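Side-chain contacts in N-terminal acetyltransferase B complex subunit MDM20 (PDB 5K04), which probably serves as the non-catalytic, helical-repeat auxiliary subunit of the NatB complex, which acetylates the N-termini of proteins: residues Thr451-Ser455 / Lys456-Asp460; Phe531-Tyr534 / Leu535-Glu539; Ala540-Val543 / Ser544-Asp548; Lys595-Asn598 / Lys599-Asn603. All coordinates share one frame; numbering follows the deposited sequence.

Interaction 1. Residues Thr451-Ser455 / Lys456-Asp460; sequences TTNPS and KINLD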
loop_
_atom_site.group_PDB
_atom_site.type_symbol
_atom_site.label_atom_id
_atom_site.label_comp_id
_atom_site.label_asym_id
_atom_site.label_seq_id
_atom_site.Cartn_x
_atom_site.Cartn_y
_atom_site.Cartn_z
ATOM N N THR A 451 -3.865 -14.831 10.868
ATOM C CA THR A 451 -4.201 -15.938 11.766
ATOM C C THR A 451 -5.125 -15.537 12.909
ATOM O O THR A 451 -5.456 -16.387 13.743
ATOM C CB THR A 451 -2.924 -16.546 12.365
ATOM O OG1 THR A 451 -2.260 -15.563 13.173
ATOM C CG2 THR A 451 -1.973 -17.014 11.262
ATOM N N THR A 452 -5.543 -14.275 12.975
ATOM C CA THR A 452 -6.431 -13.838 14.041
ATOM C C THR A 452 -7.721 -14.657 14.044
ATOM O O THR A 452 -8.211 -15.095 12.999
ATOM C CB THR A 452 -6.730 -12.340 13.897
ATOM O OG1 THR A 452 -7.168 -12.058 12.562
ATOM C CG2 THR A 452 -5.464 -11.538 14.189
ATOM N N ASN A 453 -8.270 -14.854 15.261
ATOM C CA ASN A 453 -9.397 -15.710 15.610
ATOM C C ASN A 453 -10.729 -15.085 15.186
ATOM O O ASN A 453 -10.880 -13.854 15.188
ATOM C CB ASN A 453 -9.407 -15.968 17.119
ATOM C CG ASN A 453 -9.356 -14.677 17.936
ATOM O OD1 ASN A 453 -8.487 -13.822 17.733
ATOM N ND2 ASN A 453 -10.317 -14.522 18.857
ATOM N N PRO A 454 -11.726 -15.930 14.845
ATOM C CA PRO A 454 -13.031 -15.433 14.359
ATOM C C PRO A 454 -13.941 -14.971 15.488
ATOM O O PRO A 454 -14.997 -15.544 15.759
ATOM C CB PRO A 454 -13.586 -16.650 13.614
ATOM C CG PRO A 454 -13.038 -17.809 14.356
ATOM C CD PRO A 454 -11.667 -17.405 14.845
ATOM N N SER A 455 -13.534 -13.903 16.168
ATOM C CA SER A 455 -14.373 -13.290 17.183
ATOM C C SER A 455 -15.202 -12.155 16.578
ATOM O O SER A 455 -14.932 -11.671 15.478
ATOM C CB SER A 455 -13.520 -12.778 18.347
ATOM O OG SER A 455 -12.718 -11.676 17.954
ATOM N N LYS A 456 -16.226 -11.727 17.331
ATOM C CA LYS A 456 -17.084 -10.621 16.911
ATOM C C LYS A 456 -16.336 -9.289 16.945
ATOM O O LYS A 456 -16.500 -8.446 16.050
ATOM C CB LYS A 456 -18.323 -10.580 17.805
ATOM C CG LYS A 456 -19.151 -9.311 17.714
ATOM C CD LYS A 456 -19.841 -9.162 16.372
ATOM C CE LYS A 456 -20.716 -7.916 16.348
ATOM N NZ LYS A 456 -21.525 -7.840 15.106
ATOM N N ILE A 457 -15.503 -9.088 17.968
ATOM C CA ILE A 457 -14.676 -7.882 18.037
ATOM C C ILE A 457 -13.728 -7.804 16.847
ATOM O O ILE A 457 -13.549 -6.738 16.248
ATOM C CB ILE A 457 -13.920 -7.830 19.376
ATOM C CG1 ILE A 457 -14.925 -7.647 20.512
ATOM C CG2 ILE A 457 -12.918 -6.683 19.385
ATOM C CD1 ILE A 457 -14.305 -7.674 21.869
ATOM N N ASN A 458 -13.120 -8.933 16.476
ATOM C CA ASN A 458 -12.250 -8.947 15.307
ATOM C C ASN A 458 -13.047 -8.706 14.023
ATOM O O ASN A 458 -12.585 -7.987 13.124
ATOM C CB ASN A 458 -11.490 -10.271 15.242
ATOM C CG ASN A 458 -10.487 -10.449 16.404
ATOM O OD1 ASN A 458 -10.344 -9.580 17.283
ATOM N ND2 ASN A 458 -9.793 -11.592 16.404
ATOM N N LEU A 459 -14.247 -9.296 13.927
ATOM C CA LEU A 459 -15.115 -9.055 12.776
ATOM C C LEU A 459 -15.391 -7.562 12.597
ATOM O O LEU A 459 -15.245 -7.018 11.499
ATOM C CB LEU A 459 -16.424 -9.828 12.946
ATOM C CG LEU A 459 -17.552 -9.455 11.978
ATOM C CD1 LEU A 459 -17.148 -9.714 10.526
ATOM C CD2 LEU A 459 -18.846 -10.204 12.323
ATOM N N ASP A 460 -15.779 -6.882 13.678
ATOM C CA ASP A 460 -16.038 -5.448 13.602
ATOM C C ASP A 460 -14.780 -4.673 13.233
ATOM O O ASP A 460 -14.857 -3.654 12.539
ATOM C CB ASP A 460 -16.614 -4.955 14.929
ATOM C CG ASP A 460 -18.005 -5.541 15.224
ATOM O OD1 ASP A 460 -18.796 -5.712 14.272
ATOM O OD2 ASP A 460 -18.301 -5.819 16.411
#
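The two flat groups here, the carboxamides of Asn453 and Asn458, meet almost perpendicularly, their planes 82° apart, and the contact is made through ND2 of Asn458. Asn458 ND2 donates to the backbone O of Asn453 at 2.8 Å; it arrives in the carbonyl plane on a lone pair, although that oxygen lies somewhat out of the plane of the Asn458 amide. The same nitrogen reaches Asn453 OD1 at 2.9 Å, a bond that is weak because its N-H...O angle is only 123°. Asn453 CG sits between its own backbone N and carbonyl carbon (chi1 53°), which folds OD1 back beside the main-chain oxygen. That main-chain oxygen also takes the N-H of Ser455, closing the inverse gamma turn centred on Pro454, so two firm bonds grip it. Ser455 OG then accepts from Asn458 N at 3.1 Å, and Ser455 O receives Leu459 N at 2.9 Å. Phe429 of helix 429-434 touches both Thr452 and Asn458, while Leu459 packs on Ile518 and Ser519 of helix 506-521. Across the first turn, Lys456 NZ and Asp460 OD1 form a salt bridge, and OD1 also bonds Tyr527 OH. The bond from Asn458 N to Ser455 OG is the classical serine N-cap, here opening helix 456-485; the bonds from Asn458 ND2 to Asn453 are what this loop adds to it.

Interaction 2. Residues Phe531-Tyr534 / Leu535-Glu539; sequences FIHY and LKTNE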
loop_
_atom_site.group_PDB
_atom_site.type_symbol
_atom_site.label_atom_id
_atom_site.label_comp_id
_atom_site.label_asym_id
_atom_site.label_seq_id
_atom_site.Cartn_x
_atom_site.Cartn_y
_atom_site.Cartn_z
ATOM N N PHE A 531 -21.681 -8.147 1.723
ATOM C CA PHE A 531 -20.465 -8.608 1.070
ATOM C C PHE A 531 -20.727 -9.655 -0.003
ATOM O O PHE A 531 -19.981 -9.719 -0.990
ATOM C CB PHE A 531 -19.487 -9.092 2.135
ATOM C CG PHE A 531 -18.937 -7.959 2.949
ATOM C CD1 PHE A 531 -17.919 -7.154 2.437
ATOM C CD2 PHE A 531 -19.475 -7.643 4.191
ATOM C CE1 PHE A 531 -17.419 -6.079 3.176
ATOM C CE2 PHE A 531 -18.979 -6.571 4.937
ATOM C CZ PHE A 531 -17.952 -5.786 4.420
ATOM N N ILE A 532 -21.795 -10.441 0.140
ATOM C CA ILE A 532 -22.275 -11.224 -0.993
ATOM C C ILE A 532 -22.610 -10.298 -2.156
ATOM O O ILE A 532 -22.271 -10.577 -3.314
ATOM C CB ILE A 532 -23.490 -12.076 -0.581
ATOM C CG1 ILE A 532 -23.103 -13.075 0.504
ATOM C CG2 ILE A 532 -24.067 -12.793 -1.778
ATOM C CD1 ILE A 532 -21.824 -13.801 0.212
ATOM N N HIS A 533 -23.261 -9.166 -1.861
ATOM C CA HIS A 533 -23.613 -8.228 -2.920
ATOM C C HIS A 533 -22.375 -7.616 -3.581
ATOM O O HIS A 533 -22.402 -7.327 -4.781
ATOM C CB HIS A 533 -24.522 -7.134 -2.376
ATOM C CG HIS A 533 -24.962 -6.166 -3.426
ATOM N ND1 HIS A 533 -25.849 -6.510 -4.425
ATOM C CD2 HIS A 533 -24.616 -4.877 -3.654
ATOM C CE1 HIS A 533 -26.045 -5.468 -5.214
ATOM N NE2 HIS A 533 -25.311 -4.464 -4.766
ATOM N N TYR A 534 -21.285 -7.424 -2.827
ATOM C CA TYR A 534 -20.030 -6.975 -3.434
ATOM C C TYR A 534 -19.481 -8.017 -4.408
ATOM O O TYR A 534 -18.996 -7.673 -5.492
ATOM C CB TYR A 534 -18.995 -6.672 -2.343
ATOM C CG TYR A 534 -17.616 -6.364 -2.889
ATOM C CD1 TYR A 534 -17.289 -5.086 -3.339
ATOM C CD2 TYR A 534 -16.642 -7.345 -2.970
ATOM C CE1 TYR A 534 -16.032 -4.795 -3.857
ATOM C CE2 TYR A 534 -15.383 -7.060 -3.486
ATOM C CZ TYR A 534 -15.083 -5.787 -3.929
ATOM O OH TYR A 534 -13.833 -5.506 -4.434
ATOM N N LEU A 535 -19.540 -9.301 -4.031
ATOM C CA LEU A 535 -18.973 -10.350 -4.880
ATOM C C LEU A 535 -19.700 -10.442 -6.221
ATOM O O LEU A 535 -19.069 -10.520 -7.278
ATOM C CB LEU A 535 -19.025 -11.697 -4.159
ATOM C CG LEU A 535 -18.314 -11.880 -2.816
ATOM C CD1 LEU A 535 -18.534 -13.299 -2.305
ATOM C CD2 LEU A 535 -16.862 -11.587 -2.940
ATOM N N LYS A 536 -21.035 -10.463 -6.190
ATOM C CA LYS A 536 -21.819 -10.562 -7.417
ATOM C C LYS A 536 -21.723 -9.293 -8.251
ATOM O O LYS A 536 -21.921 -9.341 -9.468
ATOM C CB LYS A 536 -23.275 -10.869 -7.074
ATOM C CG LYS A 536 -23.447 -11.878 -5.930
ATOM C CD LYS A 536 -22.777 -13.236 -6.226
ATOM C CE LYS A 536 -23.537 -14.013 -7.298
ATOM N NZ LYS A 536 -22.709 -15.070 -7.925
ATOM N N THR A 537 -21.397 -8.165 -7.616
ATOM C CA THR A 537 -21.141 -6.920 -8.334
ATOM C C THR A 537 -19.771 -6.912 -9.024
ATOM O O THR A 537 -19.608 -6.275 -10.070
ATOM C CB THR A 537 -21.266 -5.752 -7.347
ATOM O OG1 THR A 537 -22.609 -5.696 -6.853
ATOM C CG2 THR A 537 -20.929 -4.425 -8.013
ATOM N N ASN A 538 -18.776 -7.610 -8.475
ATOM C CA ASN A 538 -17.399 -7.465 -8.937
ATOM C C ASN A 538 -16.802 -8.795 -9.325
ATOM O O ASN A 538 -15.603 -9.038 -9.136
ATOM C CB ASN A 538 -16.542 -6.790 -7.878
ATOM C CG ASN A 538 -16.951 -5.377 -7.664
ATOM O OD1 ASN A 538 -16.608 -4.498 -8.454
ATOM N ND2 ASN A 538 -17.741 -5.144 -6.619
ATOM N N GLU A 539 -17.628 -9.660 -9.912
ATOM C CA GLU A 539 -17.160 -10.977 -10.321
ATOM C C GLU A 539 -15.918 -10.891 -11.195
ATOM O O GLU A 539 -14.988 -11.693 -11.041
ATOM C CB GLU A 539 -18.268 -11.707 -11.058
ATOM C CG GLU A 539 -17.945 -13.147 -11.330
ATOM C CD GLU A 539 -19.100 -13.864 -11.968
ATOM O OE1 GLU A 539 -18.994 -14.191 -13.164
ATOM O OE2 GLU A 539 -20.107 -14.081 -11.266
#
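The C-terminal turn of helix 525-537 carries this contact, in which side-chain donors share main-chain carbonyls with the helical N-H groups in this probably TPR-like helical subunit. Thr537 gives the first case: OG1 bonds His533 O at 2.6 Å while Thr537 N bonds the same oxygen at 3.1 Å, the two donors coming from opposite faces of the carbonyl plane. With OG1 beside its own backbone N (chi1 -63°), the hydroxyl turns back along the helix and also stands over one face of the His533 imidazole, nearest NE2, 3.6 Å above the ring plane. On another side of the helix, Leu535 and Ile532 cross at an angle, CD1 against CD1, and both pack on Tyr581 of helix 571-584. Lys536 NZ forms a salt bridge with Glu586 and a hydrogen bond to Ser582 O, linking the helix end to helix 571-584 and the residues just after it. Asn538, the first residue to leave helical geometry, supplies the second case. Its ND2 donates to Tyr534 O at 3.0 Å with an N-H...O angle of 154°, supplemented by a weak bond from Asn538 N. The same amide nitrogen lies 3.2 Å above one face of the Tyr534 ring, displaced toward the rim near CD1 and CE1.

Interaction 3. Residues Ala540-Val543 / Ser544-Asp548; sequences ALIV and SDYTD
Near the end of helix 539-542 the backbone changes course: Ser544 N still bonds Leu541 O at 2.9 Å, but stands well above the carbonyl plane, and Ser544 then turns extended, with psi near 180°. Its side chain reaches back to the helix. A chi1 of -63° sets OG opposite the carbonyl carbon of Ser544, from where the hydroxyl donates to Ala540 O at 2.5 Å, the C=O...OG angle being 152°. The other link comes from Tyr546, two residues after Ser544. Its phenol swings back alongside the helix end, and OH donates to Ile542 O at 2.6 Å, in the carbonyl plane and on a lone pair. The ring meets the helix by its edge: Leu541 O lies near the ring plane, 3.4 Å from CE1, while Ile542 CG2 comes within 4.1 Å of OH. Around this pair, Lys575 of helix 571-584 forms a cation-pi contact with Tyr546 and also bonds Ser544 O, and Asn504 donates to Leu541 O. Ile542 itself packs on Leu578 and Leu579. Three successive carbonyls, of Ala540, Leu541 and Ile542, thus each receive a donor from the departing chain, two of them hydroxyls. The chemistry implies a polar finish to the helix that ties the residues following it back to its end, while the lysine beside the phenol probably adds electrostatic attraction to that hold.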
loop_
_atom_site.group_PDB
_atom_site.type_symbol
_atom_site.label_atom_id
_atom_site.label_comp_id
_atom_site.label_asym_id
_atom_site.label_seq_id
_atom_site.Cartn_x
_atom_site.Cartn_y
_atom_site.Cartn_z
ATOM N N ALA A 540 -15.878 -9.913 -12.110
ATOM C CA ALA A 540 -14.744 -9.804 -13.027
ATOM C C ALA A 540 -13.440 -9.588 -12.273
ATOM O O ALA A 540 -12.389 -10.103 -12.681
ATOM C CB ALA A 540 -14.977 -8.670 -14.030
ATOM N N LEU A 541 -13.487 -8.829 -11.166
ATOM C CA LEU A 541 -12.289 -8.622 -10.351
ATOM C C LEU A 541 -11.946 -9.863 -9.536
ATOM O O LEU A 541 -10.774 -10.249 -9.453
ATOM C CB LEU A 541 -12.485 -7.424 -9.427
ATOM C CG LEU A 541 -12.724 -6.082 -10.130
ATOM C CD1 LEU A 541 -12.943 -4.933 -9.113
ATOM C CD2 LEU A 541 -11.589 -5.757 -11.078
ATOM N N ILE A 542 -12.961 -10.496 -8.931
ATOM C CA ILE A 542 -12.751 -11.673 -8.083
ATOM C C ILE A 542 -11.986 -12.756 -8.842
ATOM O O ILE A 542 -11.150 -13.470 -8.272
ATOM C CB ILE A 542 -14.110 -12.194 -7.581
ATOM C CG1 ILE A 542 -14.805 -11.147 -6.704
ATOM C CG2 ILE A 542 -13.975 -13.557 -6.896
ATOM C CD1 ILE A 542 -13.936 -10.545 -5.660
ATOM N N VAL A 543 -12.256 -12.876 -10.145
ATOM C CA VAL A 543 -11.682 -13.907 -11.009
ATOM C C VAL A 543 -10.374 -13.459 -11.652
ATOM O O VAL A 543 -9.664 -14.285 -12.250
ATOM C CB VAL A 543 -12.768 -14.281 -12.043
ATOM C CG1 VAL A 543 -12.259 -15.230 -13.112
ATOM C CG2 VAL A 543 -13.956 -14.902 -11.321
ATOM N N SER A 544 -10.022 -12.180 -11.528
ATOM C CA SER A 544 -8.800 -11.648 -12.105
ATOM C C SER A 544 -7.624 -11.878 -11.165
ATOM O O SER A 544 -7.748 -12.462 -10.087
ATOM C CB SER A 544 -8.955 -10.160 -12.413
ATOM O OG SER A 544 -9.970 -9.966 -13.374
ATOM N N ASP A 545 -6.457 -11.424 -11.595
ATOM C CA ASP A 545 -5.267 -11.472 -10.771
ATOM C C ASP A 545 -5.227 -10.246 -9.882
ATOM O O ASP A 545 -5.506 -9.126 -10.328
ATOM C CB ASP A 545 -4.024 -11.554 -11.647
ATOM C CG ASP A 545 -3.898 -12.906 -12.323
ATOM O OD1 ASP A 545 -4.096 -13.926 -11.631
ATOM O OD2 ASP A 545 -3.631 -12.939 -13.541
ATOM N N TYR A 546 -4.901 -10.478 -8.615
ATOM C CA TYR A 546 -4.901 -9.447 -7.591
ATOM C C TYR A 546 -3.539 -8.757 -7.533
ATOM O O TYR A 546 -2.499 -9.384 -7.755
ATOM C CB TYR A 546 -5.241 -10.054 -6.224
ATOM C CG TYR A 546 -6.534 -10.878 -6.158
ATOM C CD1 TYR A 546 -7.552 -10.730 -7.102
ATOM C CD2 TYR A 546 -6.735 -11.792 -5.134
ATOM C CE1 TYR A 546 -8.738 -11.490 -7.022
ATOM C CE2 TYR A 546 -7.916 -12.545 -5.043
ATOM C CZ TYR A 546 -8.906 -12.389 -5.982
ATOM O OH TYR A 546 -10.046 -13.152 -5.885
ATOM N N THR A 547 -3.554 -7.456 -7.262
ATOM C CA THR A 547 -2.319 -6.730 -7.031
ATOM C C THR A 547 -1.835 -6.983 -5.600
ATOM O O THR A 547 -2.593 -7.396 -4.720
ATOM C CB THR A 547 -2.505 -5.234 -7.299
ATOM O OG1 THR A 547 -3.631 -4.747 -6.573
ATOM C CG2 THR A 547 -2.781 -4.997 -8.762
ATOM N N ASP A 548 -0.537 -6.780 -5.393
ATOM C CA ASP A 548 0.106 -7.040 -4.112
ATOM C C ASP A 548 0.920 -5.812 -3.730
ATOM O O ASP A 548 1.928 -5.497 -4.370
ATOM C CB ASP A 548 0.983 -8.290 -4.158
ATOM C CG ASP A 548 1.508 -8.711 -2.761
ATOM O OD1 ASP A 548 1.280 -7.971 -1.781
ATOM O OD2 ASP A 548 2.143 -9.786 -2.653
#

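Interaction 4. Residues Lys595-Asn598 / Lys599-Asn603; sequences KVFN and KITSN
Val596 overlaps Ile600 one turn along helix 591-601, an i to i+4 pair whose side chains lie side by side and point the same way. Their methyls touch closely, CG1 of Val596 being 3.5 Å from CD1 of Ile600. Beneath them runs the ordinary alpha-helical bond from Ile600 N to Val596 O. Ile600 also packs on Val572, Lys575 and Leu579 of helix 571-584. Turned to another side, Phe597 meets Thr601 obliquely, with CG2 of Thr601 3.6 Å from CE1 of the ring; the phenyl group touches Tyr614, Tyr617 and Phe618 of helix 608-625, and Val580 of helix 571-584. Helix 591-601 therefore packs against the helices that precede and follow it, while Lys595, Asn598 and Lys599 are exposed. Toward its C-terminal end, the carbonyl of Asn598 becomes a shared acceptor. Ser602 N bonds it at 3.1 Å and Ser602 OG at 2.6 Å, the hydroxyl being rotated back toward the preceding turn (chi1 -62°). Thr601 OG1 adds a third donor at 3.1 Å from Asn598 O, above the carbonyl plane, with a C=O...OG1 angle of only 105°. One residue further on, Asn603 ND2 reaches back to Lys599 O at 3.0 Å, entering in the carbonyl plane.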
loop_
_atom_site.group_PDB
_atom_site.type_symbol
_atom_site.label_atom_id
_atom_site.label_comp_id
_atom_site.label_asym_id
_atom_site.label_seq_id
_atom_site.Cartn_x
_atom_site.Cartn_y
_atom_site.Cartn_z
ATOM N N LYS A 595 -15.918 -23.518 -13.266
ATOM C CA LYS A 595 -14.797 -23.721 -14.173
ATOM C C LYS A 595 -13.582 -22.917 -13.727
ATOM O O LYS A 595 -12.455 -23.428 -13.730
ATOM C CB LYS A 595 -15.211 -23.353 -15.597
ATOM C CG LYS A 595 -16.167 -24.368 -16.232
ATOM C CD LYS A 595 -16.703 -23.852 -17.559
ATOM C CE LYS A 595 -17.838 -24.717 -18.072
ATOM N NZ LYS A 595 -18.377 -24.180 -19.355
ATOM N N VAL A 596 -13.790 -21.663 -13.328
ATOM C CA VAL A 596 -12.693 -20.887 -12.760
ATOM C C VAL A 596 -12.158 -21.577 -11.510
ATOM O O VAL A 596 -10.944 -21.744 -11.341
ATOM C CB VAL A 596 -13.155 -19.447 -12.471
ATOM C CG1 VAL A 596 -12.080 -18.676 -11.755
ATOM C CG2 VAL A 596 -13.532 -18.746 -13.773
ATOM N N PHE A 597 -13.067 -22.015 -10.634
ATOM C CA PHE A 597 -12.685 -22.707 -9.404
ATOM C C PHE A 597 -11.786 -23.897 -9.709
ATOM O O PHE A 597 -10.746 -24.095 -9.071
ATOM C CB PHE A 597 -13.954 -23.164 -8.670
ATOM C CG PHE A 597 -13.715 -23.650 -7.256
ATOM C CD1 PHE A 597 -13.203 -24.914 -7.008
ATOM C CD2 PHE A 597 -14.026 -22.846 -6.185
ATOM C CE1 PHE A 597 -12.994 -25.356 -5.708
ATOM C CE2 PHE A 597 -13.817 -23.276 -4.884
ATOM C CZ PHE A 597 -13.298 -24.533 -4.648
ATOM N N ASN A 598 -12.178 -24.702 -10.689
ATOM C CA ASN A 598 -11.475 -25.949 -10.960
ATOM C C ASN A 598 -10.134 -25.716 -11.659
ATOM O O ASN A 598 -9.184 -26.476 -11.439
ATOM C CB ASN A 598 -12.391 -26.858 -11.777
ATOM C CG ASN A 598 -11.775 -28.193 -12.063
ATOM O OD1 ASN A 598 -11.422 -28.941 -11.153
ATOM N ND2 ASN A 598 -11.645 -28.507 -13.339
ATOM N N LYS A 599 -10.034 -24.668 -12.491
ATOM C CA LYS A 599 -8.750 -24.298 -13.078
ATOM C C LYS A 599 -7.759 -23.847 -12.006
ATOM O O LYS A 599 -6.567 -24.164 -12.074
ATOM C CB LYS A 599 -8.959 -23.191 -14.115
ATOM C CG LYS A 599 -7.789 -23.015 -15.086
ATOM C CD LYS A 599 -8.068 -21.929 -16.118
ATOM C CE LYS A 599 -7.333 -22.203 -17.430
ATOM N NZ LYS A 599 -5.863 -22.389 -17.243
ATOM N N ILE A 600 -8.246 -23.117 -11.003
ATOM C CA ILE A 600 -7.391 -22.612 -9.938
ATOM C C ILE A 600 -6.906 -23.744 -9.035
ATOM O O ILE A 600 -5.719 -23.810 -8.694
ATOM C CB ILE A 600 -8.139 -21.530 -9.148
ATOM C CG1 ILE A 600 -8.422 -20.342 -10.073
ATOM C CG2 ILE A 600 -7.347 -21.108 -7.928
ATOM C CD1 ILE A 600 -9.436 -19.385 -9.524
ATOM N N THR A 601 -7.815 -24.648 -8.624
ATOM C CA THR A 601 -7.396 -25.791 -7.808
ATOM C C THR A 601 -6.442 -26.701 -8.571
ATOM O O THR A 601 -5.594 -27.358 -7.964
ATOM C CB THR A 601 -8.601 -26.613 -7.321
ATOM O OG1 THR A 601 -9.350 -27.106 -8.441
ATOM C CG2 THR A 601 -9.496 -25.787 -6.437
ATOM N N SER A 602 -6.566 -26.760 -9.895
ATOM C CA SER A 602 -5.666 -27.593 -10.689
ATOM C C SER A 602 -4.213 -27.123 -10.623
ATOM O O SER A 602 -3.310 -27.896 -10.949
ATOM C CB SER A 602 -6.141 -27.618 -12.141
ATOM O OG SER A 602 -7.437 -28.182 -12.239
ATOM N N ASN A 603 -3.960 -25.880 -10.194
ATOM C CA ASN A 603 -2.616 -25.305 -10.220
ATOM C C ASN A 603 -2.273 -24.595 -8.912
ATOM O O ASN A 603 -1.503 -23.630 -8.912
ATOM C CB ASN A 603 -2.473 -24.331 -11.389
ATOM C CG ASN A 603 -2.718 -24.991 -12.745
ATOM O OD1 ASN A 603 -1.838 -25.660 -13.298
ATOM N ND2 ASN A 603 -3.924 -24.804 -13.284
#

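Overall arrangement
All four contacts are local and concern helix ends. At the helix start of interaction 1 the hydroxyl of Ser455 accepts from a main-chain N-H; in interactions 2, 3 and 4, where helices finish, hydroxyls donate to main-chain carbonyls instead. Interactions 1 and 2 are partly buried, whereas 3 and 4 are surface contacts in which Ile542 and Ile600 both pack on helix 571-584. Interactions 2 and 3 sit on consecutive helices and touch through Leu535 and Ile542, and interaction 3 meets interaction 4 through Val543 and Val596. Helix 571-584 packs against interactions 2, 3 and 4. Interaction 1 stands apart, its centre about 22 Å from that of interaction 2, yet Leu459 and Lys456 contact Tyr527 of helix 525-537.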